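Local atomic coordinates of effector protein B, substrate of the Dot/Icm secretion system (Legionella drancourtii, PDB entry 4JVS), a protein that probably acts as a GTPase-activating protein, its GAP domain stimulating GTP hydrolysis by a partner GTPase. Residues L107-Y116 with M135-A143; E118-V128 with W157-Q168. All coordinates share one frame; numbering follows the deposited sequence.

Contact 1: L107-Y116 with M135-A143. With GDP (guanosine-5'-diphosphate), chain D; AF3 (aluminum fluoride), chain E.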
loop_
_atom_site.group_PDB
_atom_site.type_symbol
_atom_site.label_atom_id
_atom_site.label_comp_id
_atom_site.label_asym_id
_atom_site.label_seq_id
_atom_site.Cartn_x
_atom_site.Cartn_y
_atom_site.Cartn_z
ATOM N N LEU A 107 -1.937 6.448 -12.805
ATOM C CA LEU A 107 -0.780 6.051 -11.997
ATOM C C LEU A 107 -1.083 4.757 -11.225
ATOM O O LEU A 107 -1.759 4.770 -10.194
ATOM C CB LEU A 107 -0.358 7.180 -11.044
ATOM C CG LEU A 107 0.836 6.846 -10.138
ATOM C CD1 LEU A 107 2.029 6.385 -10.956
ATOM C CD2 LEU A 107 1.223 8.000 -9.223
ATOM N N HIS A 108 -0.572 3.646 -11.740
ATOM C CA HIS A 108 -0.918 2.318 -11.248
ATOM C C HIS A 108 -2.428 2.088 -11.235
ATOM O O HIS A 108 -2.967 1.544 -10.264
ATOM C CB HIS A 108 -0.318 2.065 -9.862
ATOM C CG HIS A 108 1.161 2.292 -9.793
ATOM N ND1 HIS A 108 1.766 2.936 -8.733
ATOM C CD2 HIS A 108 2.156 1.963 -10.651
ATOM C CE1 HIS A 108 3.070 2.994 -8.942
ATOM N NE2 HIS A 108 3.333 2.411 -10.098
ATOM N N GLY A 109 -3.080 2.528 -12.298
ATOM C CA GLY A 109 -4.493 2.343 -12.522
ATOM C C GLY A 109 -5.513 3.362 -12.103
ATOM O O GLY A 109 -6.667 3.195 -12.389
ATOM N N HIS A 110 -5.086 4.429 -11.461
ATOM C CA HIS A 110 -5.955 5.487 -11.041
ATOM C C HIS A 110 -5.405 6.771 -11.501
ATOM O O HIS A 110 -4.228 6.936 -11.604
ATOM C CB HIS A 110 -6.017 5.538 -9.542
ATOM C CG HIS A 110 -6.950 4.550 -8.932
ATOM N ND1 HIS A 110 -8.195 4.832 -8.672
ATOM C CD2 HIS A 110 -6.756 3.274 -8.518
ATOM C CE1 HIS A 110 -8.776 3.792 -8.129
ATOM N NE2 HIS A 110 -7.897 2.845 -8.038
ATOM N N ALA A 111 -6.249 7.732 -11.758
ATOM C CA ALA A 111 -5.787 9.040 -12.133
ATOM C C ALA A 111 -6.169 10.006 -11.051
ATOM O O ALA A 111 -7.086 9.779 -10.325
ATOM C CB ALA A 111 -6.386 9.446 -13.451
ATOM N N TYR A 112 -5.415 11.064 -10.896
ATOM C CA TYR A 112 -5.710 11.969 -9.841
ATOM C C TYR A 112 -6.952 12.674 -10.200
ATOM O O TYR A 112 -7.073 13.203 -11.255
ATOM C CB TYR A 112 -4.595 12.961 -9.675
ATOM C CG TYR A 112 -4.877 14.008 -8.676
ATOM C CD1 TYR A 112 -5.329 15.233 -9.055
ATOM C CD2 TYR A 112 -4.688 13.775 -7.375
ATOM C CE1 TYR A 112 -5.605 16.195 -8.143
ATOM C CE2 TYR A 112 -4.951 14.730 -6.459
ATOM C CZ TYR A 112 -5.416 15.932 -6.855
ATOM O OH TYR A 112 -5.673 16.879 -5.921
ATOM N N ILE A 113 -7.886 12.668 -9.281
ATOM C CA ILE A 113 -9.090 13.401 -9.414
ATOM C C ILE A 113 -9.085 14.246 -8.196
ATOM O O ILE A 113 -8.926 13.761 -7.122
ATOM C CB ILE A 113 -10.279 12.465 -9.431
ATOM C CG1 ILE A 113 -10.642 12.133 -10.848
ATOM C CG2 ILE A 113 -11.470 13.146 -8.871
ATOM C CD1 ILE A 113 -10.121 10.817 -11.307
ATOM N N ALA A 114 -9.191 15.537 -8.364
ATOM C CA ALA A 114 -9.095 16.435 -7.211
ATOM C C ALA A 114 -10.392 16.419 -6.421
ATOM O O ALA A 114 -10.462 16.912 -5.296
ATOM C CB ALA A 114 -8.768 17.839 -7.656
ATOM N N HIS A 115 -11.420 15.830 -7.017
ATOM C CA HIS A 115 -12.754 15.881 -6.463
ATOM C C HIS A 115 -13.087 14.700 -5.564
ATOM O O HIS A 115 -14.233 14.553 -5.152
ATOM C CB HIS A 115 -13.750 15.974 -7.603
ATOM C CG HIS A 115 -13.396 17.021 -8.611
ATOM N ND1 HIS A 115 -13.519 18.370 -8.360
ATOM C CD2 HIS A 115 -12.906 16.918 -9.867
ATOM C CE1 HIS A 115 -13.135 19.052 -9.422
ATOM N NE2 HIS A 115 -12.756 18.195 -10.351
ATOM N N TYR A 116 -12.100 13.861 -5.254
ATOM C CA TYR A 116 -12.330 12.736 -4.349
ATOM C C TYR A 116 -12.743 13.223 -2.962
ATOM O O TYR A 116 -12.185 14.186 -2.454
ATOM C CB TYR A 116 -11.078 11.854 -4.238
ATOM C CG TYR A 116 -11.134 10.609 -5.094
ATOM C CD1 TYR A 116 -12.000 9.576 -4.779
ATOM C CD2 TYR A 116 -10.324 10.465 -6.215
ATOM C CE1 TYR A 116 -12.068 8.441 -5.551
ATOM C CE2 TYR A 116 -10.384 9.325 -6.996
ATOM C CZ TYR A 116 -11.265 8.315 -6.658
ATOM O OH TYR A 116 -11.352 7.168 -7.412
ATOM N N MET A 135 -3.425 -4.053 -0.144
ATOM C CA MET A 135 -4.317 -2.957 -0.500
ATOM C C MET A 135 -4.428 -2.872 -2.009
ATOM O O MET A 135 -3.416 -2.952 -2.719
ATOM C CB MET A 135 -3.768 -1.626 0.003
ATOM C CG MET A 135 -3.798 -1.452 1.494
ATOM S SD MET A 135 -3.006 0.092 1.948
ATOM C CE MET A 135 -1.338 -0.161 1.349
ATOM N N LEU A 136 -5.656 -2.709 -2.499
ATOM C CA LEU A 136 -5.858 -2.315 -3.889
ATOM C C LEU A 136 -5.337 -0.893 -4.026
ATOM O O LEU A 136 -5.794 0.014 -3.329
ATOM C CB LEU A 136 -7.334 -2.414 -4.284
ATOM C CG LEU A 136 -7.753 -3.736 -4.933
ATOM C CD1 LEU A 136 -7.470 -4.925 -4.026
ATOM C CD2 LEU A 136 -9.197 -3.712 -5.349
ATOM N N ARG A 137 -4.361 -0.722 -4.911
ATOM C CA ARG A 137 -3.633 0.537 -5.069
ATOM C C ARG A 137 -4.477 1.767 -5.336
ATOM O O ARG A 137 -5.443 1.730 -6.110
ATOM C CB ARG A 137 -2.598 0.418 -6.182
ATOM C CG ARG A 137 -1.413 -0.420 -5.822
ATOM C CD ARG A 137 -0.343 -0.255 -6.860
ATOM N NE ARG A 137 0.866 -0.938 -6.445
ATOM C CZ ARG A 137 1.721 -0.449 -5.561
ATOM N NH1 ARG A 137 1.495 0.728 -5.002
ATOM N NH2 ARG A 137 2.795 -1.146 -5.233
ATOM N N PHE A 138 -4.083 2.862 -4.689
ATOM C CA PHE A 138 -4.690 4.164 -4.912
ATOM C C PHE A 138 -3.554 5.188 -4.955
ATOM O O PHE A 138 -3.493 6.121 -4.150
ATOM C CB PHE A 138 -5.694 4.475 -3.805
ATOM C CG PHE A 138 -6.603 5.612 -4.119
ATOM C CD1 PHE A 138 -7.343 5.623 -5.294
ATOM C CD2 PHE A 138 -6.736 6.675 -3.240
ATOM C CE1 PHE A 138 -8.203 6.688 -5.590
ATOM C CE2 PHE A 138 -7.586 7.732 -3.529
ATOM C CZ PHE A 138 -8.322 7.736 -4.705
ATOM N N ALA A 139 -2.656 4.992 -5.917
ATOM C CA ALA A 139 -1.393 5.719 -6.003
ATOM C C ALA A 139 -1.461 7.256 -6.084
ATOM O O ALA A 139 -0.551 7.936 -5.595
ATOM C CB ALA A 139 -0.550 5.159 -7.148
ATOM N N PRO A 140 -2.515 7.823 -6.711
ATOM C CA PRO A 140 -2.412 9.279 -6.828
ATOM C C PRO A 140 -2.572 10.036 -5.516
ATOM O O PRO A 140 -2.296 11.241 -5.500
ATOM C CB PRO A 140 -3.551 9.631 -7.793
ATOM C CG PRO A 140 -3.795 8.372 -8.567
ATOM C CD PRO A 140 -3.599 7.295 -7.561
ATOM N N TYR A 141 -2.994 9.360 -4.444
ATOM C CA TYR A 141 -3.173 10.044 -3.164
ATOM C C TYR A 141 -2.200 9.633 -2.060
ATOM O O TYR A 141 -2.230 10.203 -0.975
ATOM C CB TYR A 141 -4.626 9.962 -2.685
ATOM C CG TYR A 141 -5.508 11.022 -3.304
ATOM C CD1 TYR A 141 -5.560 12.309 -2.775
ATOM C CD2 TYR A 141 -6.275 10.744 -4.427
ATOM C CE1 TYR A 141 -6.363 13.293 -3.346
ATOM C CE2 TYR A 141 -7.085 11.717 -5.010
ATOM C CZ TYR A 141 -7.124 12.987 -4.466
ATOM O OH TYR A 141 -7.924 13.944 -5.052
ATOM N N GLU A 142 -1.322 8.674 -2.350
ATOM C CA GLU A 142 -0.314 8.216 -1.387
ATOM C C GLU A 142 0.655 9.305 -0.932
ATOM O O GLU A 142 0.987 9.395 0.249
ATOM C CB GLU A 142 0.486 7.050 -1.956
ATOM C CG GLU A 142 -0.308 5.777 -2.154
ATOM C CD GLU A 142 -0.550 5.005 -0.857
ATOM O OE1 GLU A 142 -0.285 5.563 0.237
ATOM O OE2 GLU A 142 -1.012 3.834 -0.945
ATOM N N ALA A 143 1.129 10.114 -1.872
ATOM C CA ALA A 143 2.051 11.200 -1.542
ATOM C C ALA A 143 1.349 12.400 -0.900
ATOM O O ALA A 143 1.808 12.887 0.133
ATOM C CB ALA A 143 2.877 11.623 -2.761
HETATM P PB GDP D . 6.031 -2.025 -4.370
HETATM O O1B GDP D . 5.434 -0.904 -3.502
HETATM O O2B GDP D . 5.942 -3.335 -3.565
HETATM O O3B GDP D . 7.441 -1.701 -4.797
HETATM O O3A GDP D . 5.136 -2.134 -5.658
HETATM P PA GDP D . 5.325 -3.263 -6.738
HETATM O O1A GDP D . 4.129 -4.181 -6.743
HETATM O O2A GDP D . 6.551 -4.083 -6.476
HETATM O "O5'" GDP D . 5.454 -2.477 -8.085
HETATM C "C5'" GDP D . 4.832 -3.096 -9.146
HETATM C "C4'" GDP D . 4.100 -2.139 -10.055
HETATM O "O4'" GDP D . 4.978 -1.314 -10.788
HETATM C "C3'" GDP D . 3.444 -3.085 -10.978
HETATM O "O3'" GDP D . 2.085 -3.109 -10.761
HETATM C "C2'" GDP D . 3.905 -2.695 -12.332
HETATM O "O2'" GDP D . 2.926 -2.012 -13.030
HETATM C "C1'" GDP D . 5.115 -1.853 -12.076
HETATM N N9 GDP D . 6.412 -2.513 -12.264
HETATM C C8 GDP D . 7.129 -3.192 -11.340
HETATM N N7 GDP D . 8.279 -3.643 -11.848
HETATM C C5 GDP D . 8.359 -3.263 -13.128
HETATM C C6 GDP D . 9.362 -3.466 -14.168
HETATM O O6 GDP D . 10.390 -4.092 -13.958
HETATM N N1 GDP D . 9.110 -2.923 -15.426
HETATM C C2 GDP D . 7.942 -2.181 -15.763
HETATM N N2 GDP D . 7.747 -1.640 -17.080
HETATM N N3 GDP D . 7.008 -1.990 -14.799
HETATM C C4 GDP D . 7.193 -2.539 -13.432
HETATM AL AL AF3 E . 4.325 -0.446 -2.389
HETATM F F1 AF3 E . 5.404 0.354 -1.386
HETATM F F2 AF3 E . 4.554 -2.095 -2.353
HETATM F F3 AF3 E . 2.768 0.109 -2.671
HETATM O O HOH W 1 3.590 -1.164 -0.335
#

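Contact 2: E118-V128 with W157-Q168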
loop_
_atom_site.group_PDB
_atom_site.type_symbol
_atom_site.label_atom_id
_atom_site.label_comp_id
_atom_site.label_asym_id
_atom_site.label_seq_id
_atom_site.Cartn_x
_atom_site.Cartn_y
_atom_site.Cartn_z
ATOM N N GLU A 118 -12.738 12.978 1.014
ATOM C CA GLU A 118 -11.722 12.510 1.966
ATOM C C GLU A 118 -11.967 11.084 2.499
ATOM O O GLU A 118 -11.045 10.261 2.537
ATOM C CB GLU A 118 -11.554 13.500 3.122
ATOM C CG GLU A 118 -10.825 14.805 2.765
ATOM C CD GLU A 118 -11.744 15.912 2.233
ATOM O OE1 GLU A 118 -12.897 15.626 1.856
ATOM O OE2 GLU A 118 -11.303 17.081 2.185
ATOM N N SER A 119 -13.202 10.791 2.893
ATOM C CA SER A 119 -13.546 9.468 3.408
ATOM C C SER A 119 -13.377 8.338 2.383
ATOM O O SER A 119 -13.176 7.177 2.747
ATOM C CB SER A 119 -14.975 9.459 3.956
ATOM O OG SER A 119 -15.025 10.010 5.259
ATOM N N VAL A 120 -13.474 8.667 1.105
ATOM C CA VAL A 120 -13.232 7.670 0.070
ATOM C C VAL A 120 -11.722 7.382 -0.048
ATOM O O VAL A 120 -11.289 6.226 -0.102
ATOM C CB VAL A 120 -13.796 8.127 -1.275
ATOM C CG1 VAL A 120 -13.768 6.992 -2.252
ATOM C CG2 VAL A 120 -15.212 8.630 -1.089
ATOM N N ILE A 121 -10.934 8.447 -0.081
ATOM C CA ILE A 121 -9.493 8.341 -0.035
ATOM C C ILE A 121 -9.085 7.508 1.184
ATOM O O ILE A 121 -8.354 6.514 1.049
ATOM C CB ILE A 121 -8.850 9.742 0.000
ATOM C CG1 ILE A 121 -9.229 10.519 -1.270
ATOM C CG2 ILE A 121 -7.335 9.643 0.130
ATOM C CD1 ILE A 121 -9.002 12.023 -1.199
ATOM N N LEU A 122 -9.583 7.896 2.362
ATOM C CA LEU A 122 -9.309 7.157 3.595
ATOM C C LEU A 122 -9.617 5.665 3.473
ATOM O O LEU A 122 -8.784 4.822 3.821
ATOM C CB LEU A 122 -10.104 7.734 4.752
ATOM C CG LEU A 122 -9.841 7.047 6.090
ATOM C CD1 LEU A 122 -8.385 7.272 6.487
ATOM C CD2 LEU A 122 -10.815 7.535 7.174
ATOM N N ARG A 123 -10.763 5.328 2.943
ATOM C CA ARG A 123 -11.085 3.954 2.675
ATOM C C ARG A 123 -10.173 3.304 1.693
ATOM O O ARG A 123 -9.890 2.155 1.796
ATOM C CB ARG A 123 -12.472 3.881 2.108
ATOM C CG ARG A 123 -13.559 3.888 3.081
ATOM C CD ARG A 123 -14.804 3.983 2.309
ATOM N NE ARG A 123 -16.007 4.084 3.105
ATOM C CZ ARG A 123 -16.789 5.152 3.143
ATOM N NH1 ARG A 123 -17.879 5.149 3.858
ATOM N NH2 ARG A 123 -16.495 6.223 2.462
ATOM N N HIS A 124 -9.748 4.036 0.698
ATOM C CA HIS A 124 -8.903 3.467 -0.343
ATOM C C HIS A 124 -7.524 3.087 0.156
ATOM O O HIS A 124 -6.996 2.027 -0.193
ATOM C CB HIS A 124 -8.770 4.437 -1.512
ATOM C CG HIS A 124 -9.833 4.275 -2.550
ATOM N ND1 HIS A 124 -10.532 3.100 -2.719
ATOM C CD2 HIS A 124 -10.328 5.143 -3.465
ATOM C CE1 HIS A 124 -11.414 3.250 -3.690
ATOM N NE2 HIS A 124 -11.309 4.479 -4.161
ATOM N N LEU A 125 -6.951 3.965 0.973
ATOM C CA LEU A 125 -5.575 3.838 1.425
ATOM C C LEU A 125 -5.440 2.894 2.601
ATOM O O LEU A 125 -4.335 2.693 3.107
ATOM C CB LEU A 125 -5.019 5.203 1.832
ATOM C CG LEU A 125 -4.858 6.174 0.670
ATOM C CD1 LEU A 125 -4.376 7.546 1.140
ATOM C CD2 LEU A 125 -3.921 5.566 -0.336
ATOM N N SER A 126 -6.554 2.320 3.047
ATOM C CA SER A 126 -6.518 1.523 4.264
ATOM C C SER A 126 -7.374 0.249 4.268
ATOM O O SER A 126 -7.323 -0.524 5.220
ATOM C CB SER A 126 -6.850 2.409 5.462
ATOM O OG SER A 126 -5.811 3.360 5.673
ATOM N N ILE A 127 -8.139 0.014 3.206
ATOM C CA ILE A 127 -8.932 -1.206 3.113
ATOM C C ILE A 127 -8.083 -2.423 2.727
ATOM O O ILE A 127 -7.290 -2.380 1.787
ATOM C CB ILE A 127 -10.165 -1.028 2.189
ATOM C CG1 ILE A 127 -11.314 -0.407 2.990
ATOM C CG2 ILE A 127 -10.620 -2.363 1.607
ATOM C CD1 ILE A 127 -12.585 -0.216 2.212
ATOM N N VAL A 128 -8.245 -3.498 3.487
ATOM C CA VAL A 128 -7.490 -4.717 3.269
ATOM C C VAL A 128 -8.266 -5.642 2.350
ATOM O O VAL A 128 -9.380 -6.055 2.674
ATOM C CB VAL A 128 -7.219 -5.458 4.595
ATOM C CG1 VAL A 128 -6.205 -6.551 4.386
ATOM C CG2 VAL A 128 -6.736 -4.490 5.650
ATOM N N TRP A 157 -7.615 13.511 10.134
ATOM C CA TRP A 157 -7.111 12.613 9.093
ATOM C C TRP A 157 -5.987 11.722 9.591
ATOM O O TRP A 157 -6.030 10.504 9.422
ATOM C CB TRP A 157 -6.606 13.394 7.875
ATOM C CG TRP A 157 -5.965 12.505 6.869
ATOM C CD1 TRP A 157 -4.631 12.255 6.724
ATOM C CD2 TRP A 157 -6.633 11.711 5.877
ATOM N NE1 TRP A 157 -4.425 11.359 5.697
ATOM C CE2 TRP A 157 -5.639 11.012 5.162
ATOM C CE3 TRP A 157 -7.972 11.526 5.526
ATOM C CZ2 TRP A 157 -5.944 10.146 4.116
ATOM C CZ3 TRP A 157 -8.272 10.675 4.487
ATOM C CH2 TRP A 157 -7.263 9.992 3.793
ATOM N N ALA A 158 -4.979 12.331 10.207
ATOM C CA ALA A 158 -3.832 11.580 10.692
ATOM C C ALA A 158 -4.246 10.566 11.745
ATOM O O ALA A 158 -3.653 9.493 11.832
ATOM C CB ALA A 158 -2.780 12.513 11.246
ATOM N N LYS A 159 -5.267 10.902 12.531
ATOM C CA LYS A 159 -5.742 10.003 13.577
ATOM C C LYS A 159 -6.500 8.807 13.008
ATOM O O LYS A 159 -6.346 7.682 13.491
ATOM C CB LYS A 159 -6.590 10.761 14.607
ATOM C CG LYS A 159 -5.752 11.663 15.515
ATOM C CD LYS A 159 -6.592 12.583 16.396
ATOM C CE LYS A 159 -5.716 13.531 17.214
ATOM N NZ LYS A 159 -6.531 14.407 18.104
ATOM N N MET A 160 -7.307 9.060 11.978
ATOM C CA MET A 160 -8.112 8.033 11.329
ATOM C C MET A 160 -7.219 7.063 10.588
ATOM O O MET A 160 -7.415 5.849 10.643
ATOM C CB MET A 160 -9.060 8.669 10.322
ATOM C CG MET A 160 -9.994 9.686 10.927
ATOM S SD MET A 160 -11.164 8.941 12.069
ATOM C CE MET A 160 -11.634 10.397 13.003
ATOM N N GLN A 161 -6.242 7.614 9.882
ATOM C CA GLN A 161 -5.307 6.812 9.111
ATOM C C GLN A 161 -4.455 5.954 10.044
ATOM O O GLN A 161 -4.006 4.863 9.689
ATOM C CB GLN A 161 -4.442 7.739 8.258
ATOM C CG GLN A 161 -3.386 7.061 7.441
ATOM C CD GLN A 161 -3.457 7.452 5.990
ATOM O OE1 GLN A 161 -4.449 7.174 5.319
ATOM N NE2 GLN A 161 -2.406 8.105 5.489
ATOM N N ARG A 162 -4.310 6.406 11.253
ATOM C CA ARG A 162 -3.433 5.798 12.198
ATOM C C ARG A 162 -4.130 4.654 12.844
ATOM O O ARG A 162 -3.529 3.667 13.154
ATOM C CB ARG A 162 -3.095 6.871 13.207
ATOM C CG ARG A 162 -2.013 6.635 14.139
ATOM C CD ARG A 162 -1.856 7.857 14.945
ATOM N NE ARG A 162 -1.024 8.809 14.238
ATOM C CZ ARG A 162 -1.027 10.113 14.439
ATOM N NH1 ARG A 162 -1.839 10.643 15.313
ATOM N NH2 ARG A 162 -0.222 10.877 13.738
ATOM N N LEU A 163 -5.413 4.817 13.074
ATOM C CA LEU A 163 -6.279 3.747 13.558
ATOM C C LEU A 163 -6.419 2.682 12.478
ATOM O O LEU A 163 -6.460 1.484 12.746
ATOM C CB LEU A 163 -7.664 4.318 13.897
ATOM C CG LEU A 163 -8.801 3.324 14.157
ATOM C CD1 LEU A 163 -8.654 2.659 15.516
ATOM C CD2 LEU A 163 -10.175 3.978 14.007
ATOM N N ALA A 164 -6.497 3.156 11.246
ATOM C CA ALA A 164 -6.610 2.305 10.078
ATOM C C ALA A 164 -5.396 1.403 9.966
ATOM O O ALA A 164 -5.526 0.182 9.861
ATOM C CB ALA A 164 -6.738 3.164 8.839
ATOM N N THR A 165 -4.221 2.027 9.989
ATOM C CA THR A 165 -2.943 1.333 9.860
ATOM C C THR A 165 -2.771 0.349 11.006
ATOM O O THR A 165 -2.229 -0.737 10.829
ATOM C CB THR A 165 -1.750 2.331 9.885
ATOM O OG1 THR A 165 -1.972 3.392 8.943
ATOM C CG2 THR A 165 -0.425 1.621 9.576
ATOM N N ALA A 166 -3.242 0.749 12.182
ATOM C CA ALA A 166 -3.158 -0.070 13.382
ATOM C C ALA A 166 -3.921 -1.375 13.205
ATOM O O ALA A 166 -3.449 -2.441 13.607
ATOM C CB ALA A 166 -3.692 0.709 14.591
ATOM N N GLY A 167 -5.105 -1.278 12.606
ATOM C CA GLY A 167 -5.947 -2.431 12.370
ATOM C C GLY A 167 -5.309 -3.348 11.351
ATOM O O GLY A 167 -5.386 -4.576 11.482
ATOM N N GLN A 168 -4.680 -2.748 10.339
ATOM C CA GLN A 168 -3.974 -3.494 9.307
ATOM C C GLN A 168 -2.857 -4.322 9.924
ATOM O O GLN A 168 -2.642 -5.479 9.568
ATOM C CB GLN A 168 -3.385 -2.538 8.276
ATOM C CG GLN A 168 -4.428 -1.771 7.468
ATOM C CD GLN A 168 -3.825 -1.019 6.290
ATOM O OE1 GLN A 168 -2.921 -0.190 6.452
ATOM N NE2 GLN A 168 -4.321 -1.311 5.098
#

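Contact 1: L107-Y116 with M135-A143
Phe138 drives its ring edge between His110 and Tyr116, giving two edge-to-face aromatic pairs. Its CD1 stands 3.5 Å above the centre of the His110 ring, and its CZ lies over the face of Tyr116, offset toward the rim; in both pairs the planes meet at 86°. Phe138 leaves the backbone away from 107-116, but CG anti to the backbone N (chi1 -166°) brings the ring back. Tyr112 and Tyr141 complete the aromatic cluster with planes 32° apart, neither stacked nor edge-to-face, Tyr112 CE2 lying 3.4 Å from Tyr141 CZ.

Aliphatic packing is carried by Pro140, whose CD meets His110 CB at 3.6 Å and whose CB faces Tyr112 CB. Beside it, Ala139 CB sits 3.7 Å from Leu107 CG.

Tyr141 OH donates to Ile113 O, in the plane of the tyrosine ring, at a modelled length too short to trust; it also pairs with Asn93.

Arg137 CD passes His108 CB at 3.8 Å, and its extended chain carries the guanidinium to the nucleotide. There NH2 donates to GDP O1B at 3.2 Å, while both terminal nitrogens make weak bonds to fluorine F3. Bridging GDP and aluminum fluoride, Arg137 is placed as an arginine finger would be.

Contact 2: E118-V128 with W157-Q168
Trp157 lies against the start of helix 118-124, at Glu118, Ile121 and Leu122, and around its indole the contact is tight. Leu122 CD1 sits over one face of the six-membered ring in a CH-pi contact, 4.2 Å from the centroid and 22° off the normal, while Leu122 CB comes to 3.5 Å from Trp157 CZ3. With CG anti to the backbone N (chi1 174°), the tryptophan is swung from its own helix across to the other. At its edge, near the ring plane, lie Glu118 O and Leu125 CD1. Ile121 CG2 comes in obliquely, 3.7 Å from Trp157 CH2. Leu122 also sets CD2 3.8 Å from Met160 CB, the two side chains crossing at about a right angle. Ser145 and Cys149 of helix 142-151 also pack on Trp157.

Past Leu122 the contact thins to small or polar side chains. Ser126 on Ala164 is close but small, OG to CB 3.3 Å. Looser still, Leu125 CB stays 4.0 Å from Gln161 OE1, whose amide NE2 is bonded to Ser145, and Gln168 slides past Val128, CG to CG2 4.0 Å; Gln168 NE2 also comes near Ser126 O, but at a poor angle for bonding. This side borders the partner protein: basic side chains of that chain pack on Leu125, Gln161 and Thr165, and an aromatic one on Gln168. Thr165 turns its hydroxyl back into its own helix, bonding Gln161 O from the face opposite to its own backbone N-H.

The two helix segments run nearly parallel, their axes 10.6 Å apart and crossing at -25°, with Trp157 and Leu122 meeting between them. This is side-chain packing between helices inside the N-terminal subdomain of the mainly helical LepB GAP domain.

Contacts 1 and 2 have centres 14 Å apart and alternate along the chain: 107-116 runs on toward 118-128, which is followed by 135-143 and then 157-168. They meet directly. Phe138 CE1 packs 3.4 Å from His124 CD2, Met135 SD lies 3.1 Å from Leu125 O, and Ile121 touches Tyr116, Phe138 and Tyr141, so helix 118-124 backs the aromatic cluster of contact 1. Only contact 1 reaches the nucleotide, through Arg137; in contact 2 the Leu125 side chain stays about 9 Å from the aluminum fluoride and about 12 Å from GDP. Both border the partner protein, one of whose strands pairs antiparallel with Met135 and Leu136.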